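Local coordinates for protein GDNF family receptor alpha-3 (Homo sapiens, PDB 2GH0) that serves as the receptor for artemin, a growth factor for sensory and sympathetic neurons, and upon binding it leads to autophosphorylation and activation of RET, at residues E79-T84 with P152-N157. Numbering follows the deposited sequence.
Sequences ERRRNT and PNFVSN. With NAG (2-acetamido-2-deoxy-beta-D-glucopyranose), chain E.
Residues 79-83 of helix 75-83 run antiparallel to strand 152-154, the short axes approaching to 7.9 Å with 171° between their N-to-C directions; the CA atoms of Arg82 and Phe154, and of Glu79 and Asn157, lie nearest each other. Arg81, CG anti to the backbone N and the chain bent at chi3 (62°), lays its side chain over one face of the Phe154 ring. Its CD makes a CH-pi contact 3.9 Å from the ring centroid, and the guanidinium stacks over the same face, tilted 27° from the ring, CZ 4.7 Å from that centroid in a cation-pi interaction. NH1 of Arg81 is held by Cys68 O and NE by a water that also donates to Ser156 O, which fixes the rotation of the group. Two GDNF/GAS1 domains of the receptor, both helical and rich in disulfides, thus meet here, the strand coming from the small hairpin of the second. An alanine at Phe154 removes the ring under Arg81 and would probably unsettle its guanidinium and weaken the packing on Met199 of helix 189-205, which both side chains touch. Asn153 ND2 gives Arg82 O a nearly straight hydrogen bond of 2.8 Å, the N-H meeting a lone pair within the plane of that carbonyl, while a second water links Asn153 OD1 to Arg81 O. Arg82 lies alongside the strand end, CG 3.3 Å from Phe154 O, and a third water joins its NH1 to that same oxygen. Ser156 CB comes within 3.4 Å of NAG O5, in a glycan carried by the protein.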
loop_
_atom_site.group_PDB
_atom_site.type_symbol
_atom_site.label_atom_id
_atom_site.label_comp_id
_atom_site.label_asym_id
_atom_site.label_seq_id
_atom_site.Cartn_x
_atom_site.Cartn_y
_atom_site.Cartn_z
ATOM N N GLU C 79 30.858 -32.686 -8.748
ATOM C CA GLU C 79 29.508 -32.651 -9.303
ATOM C C GLU C 79 29.068 -31.197 -9.468
ATOM O O GLU C 79 28.476 -30.842 -10.468
ATOM C CB GLU C 79 28.488 -33.387 -8.418
ATOM C CG GLU C 79 27.087 -33.438 -8.972
ATOM C CD GLU C 79 26.094 -34.228 -8.086
ATOM O OE1 GLU C 79 26.511 -34.748 -7.020
ATOM O OE2 GLU C 79 24.898 -34.315 -8.458
ATOM N N ARG C 80 29.337 -30.363 -8.477
ATOM C CA ARG C 80 29.057 -28.915 -8.647
ATOM C C ARG C 80 29.776 -28.377 -9.880
ATOM O O ARG C 80 29.153 -27.775 -10.755
ATOM C CB ARG C 80 29.494 -28.131 -7.414
ATOM C CG ARG C 80 29.498 -26.647 -7.679
ATOM C CD ARG C 80 29.742 -25.865 -6.428
ATOM N NE ARG C 80 29.081 -24.644 -6.779
ATOM C CZ ARG C 80 27.894 -24.256 -6.356
ATOM N NH1 ARG C 80 27.211 -24.890 -5.391
ATOM N NH2 ARG C 80 27.460 -23.143 -6.856
ATOM N N ARG C 81 31.071 -28.654 -9.978
ATOM C CA ARG C 81 31.855 -28.154 -11.131
ATOM C C ARG C 81 31.307 -28.638 -12.442
ATOM O O ARG C 81 31.171 -27.849 -13.398
ATOM C CB ARG C 81 33.307 -28.634 -11.076
ATOM C CG ARG C 81 34.197 -28.021 -12.114
ATOM C CD ARG C 81 35.658 -28.359 -11.766
ATOM N NE ARG C 81 35.841 -29.818 -11.796
ATOM C CZ ARG C 81 36.882 -30.423 -11.251
ATOM N NH1 ARG C 81 37.841 -29.702 -10.607
ATOM N NH2 ARG C 81 36.989 -31.738 -11.340
ATOM N N ARG C 82 30.959 -29.931 -12.514
ATOM C CA ARG C 82 30.408 -30.523 -13.767
ATOM C C ARG C 82 29.023 -29.963 -14.165
ATOM O O ARG C 82 28.604 -29.993 -15.350
ATOM C CB ARG C 82 30.329 -32.072 -13.565
ATOM C CG ARG C 82 30.153 -32.865 -14.816
ATOM C CD ARG C 82 30.079 -34.371 -14.468
ATOM N NE ARG C 82 28.965 -34.759 -13.632
ATOM C CZ ARG C 82 27.718 -34.864 -14.092
ATOM N NH1 ARG C 82 27.467 -34.606 -15.378
ATOM N NH2 ARG C 82 26.717 -35.213 -13.287
ATOM N N ASN C 83 28.267 -29.494 -13.176
ATOM C CA ASN C 83 26.931 -28.922 -13.470
ATOM C C ASN C 83 26.798 -27.426 -13.477
ATOM O O ASN C 83 25.680 -26.902 -13.672
ATOM C CB ASN C 83 25.908 -29.528 -12.524
ATOM C CG ASN C 83 25.674 -31.011 -12.848
ATOM O OD1 ASN C 83 24.968 -31.314 -13.800
ATOM N ND2 ASN C 83 26.358 -31.919 -12.139
ATOM N N THR C 84 27.934 -26.764 -13.287
ATOM C CA THR C 84 27.993 -25.318 -13.263
ATOM C C THR C 84 27.404 -24.647 -14.497
ATOM O O THR C 84 26.713 -23.628 -14.340
ATOM C CB THR C 84 29.401 -24.813 -12.875
ATOM O OG1 THR C 84 29.623 -25.152 -11.511
ATOM C CG2 THR C 84 29.537 -23.302 -13.055
ATOM N N PRO C 152 32.053 -27.399 -24.609
ATOM C CA PRO C 152 32.812 -28.393 -23.861
ATOM C C PRO C 152 32.426 -28.457 -22.370
ATOM O O PRO C 152 31.867 -27.451 -21.791
ATOM C CB PRO C 152 34.251 -27.863 -23.995
ATOM C CG PRO C 152 34.137 -26.409 -24.005
ATOM C CD PRO C 152 32.791 -26.109 -24.669
ATOM N N ASN C 153 32.708 -29.575 -21.702
ATOM C CA ASN C 153 32.418 -29.571 -20.249
ATOM C C ASN C 153 33.188 -30.683 -19.546
ATOM O O ASN C 153 33.627 -31.614 -20.189
ATOM C CB ASN C 153 30.911 -29.821 -20.008
ATOM C CG ASN C 153 30.483 -29.542 -18.538
ATOM O OD1 ASN C 153 31.020 -28.630 -17.901
ATOM N ND2 ASN C 153 29.522 -30.362 -18.004
ATOM N N PHE C 154 33.312 -30.601 -18.225
ATOM C CA PHE C 154 33.927 -31.688 -17.445
ATOM C C PHE C 154 33.092 -32.964 -17.609
ATOM O O PHE C 154 31.879 -32.927 -17.610
ATOM C CB PHE C 154 34.012 -31.317 -15.954
ATOM C CG PHE C 154 34.928 -30.138 -15.733
ATOM C CD1 PHE C 154 34.429 -28.851 -15.675
ATOM C CD2 PHE C 154 36.310 -30.342 -15.712
ATOM C CE1 PHE C 154 35.285 -27.767 -15.531
ATOM C CE2 PHE C 154 37.187 -29.283 -15.572
ATOM C CZ PHE C 154 36.673 -27.972 -15.433
ATOM N N VAL C 155 33.751 -34.106 -17.645
ATOM C CA VAL C 155 33.039 -35.341 -17.930
ATOM C C VAL C 155 32.801 -36.114 -16.638
ATOM O O VAL C 155 31.935 -37.021 -16.598
ATOM C CB VAL C 155 33.842 -36.217 -18.932
ATOM C CG1 VAL C 155 34.132 -35.429 -20.222
ATOM C CG2 VAL C 155 35.104 -36.682 -18.328
ATOM N N SER C 156 33.553 -35.786 -15.598
ATOM C CA SER C 156 33.550 -36.586 -14.382
ATOM C C SER C 156 33.404 -35.778 -13.113
ATOM O O SER C 156 33.791 -34.600 -13.092
ATOM C CB SER C 156 34.881 -37.410 -14.289
ATOM O OG SER C 156 34.977 -38.118 -13.071
ATOM N N ASN C 157 32.912 -36.414 -12.050
ATOM C CA ASN C 157 32.982 -35.776 -10.715
ATOM C C ASN C 157 34.221 -36.178 -9.909
ATOM O O ASN C 157 34.381 -35.750 -8.767
ATOM C CB ASN C 157 31.718 -36.041 -9.882
ATOM C CG ASN C 157 31.341 -37.465 -9.832
ATOM O OD1 ASN C 157 32.197 -38.377 -10.011
ATOM N ND2 ASN C 157 30.034 -37.713 -9.616
HETATM C C1 NAG E . 37.743 -39.189 -15.836
HETATM C C2 NAG E . 38.667 -40.149 -16.642
HETATM C C3 NAG E . 37.873 -40.807 -17.751
HETATM C C4 NAG E . 36.586 -41.472 -17.290
HETATM C C5 NAG E . 35.860 -40.419 -16.458
HETATM C C6 NAG E . 34.518 -40.766 -15.799
HETATM C C7 NAG E . 41.068 -39.713 -17.107
HETATM C C8 NAG E . 41.979 -38.949 -18.021
HETATM N N2 NAG E . 39.777 -39.401 -17.279
HETATM O O3 NAG E . 38.743 -41.680 -18.390
HETATM O O4 NAG E . 35.882 -41.586 -18.510
HETATM O O5 NAG E . 36.684 -40.025 -15.390
HETATM O O6 NAG E . 34.782 -41.961 -15.206
HETATM O O7 NAG E . 41.482 -40.596 -16.342
HETATM O O HOH W 1 34.031 -32.111 -12.454
HETATM O O HOH W 2 30.007 -27.072 -15.854
HETATM O O HOH W 3 29.490 -34.334 -17.791
#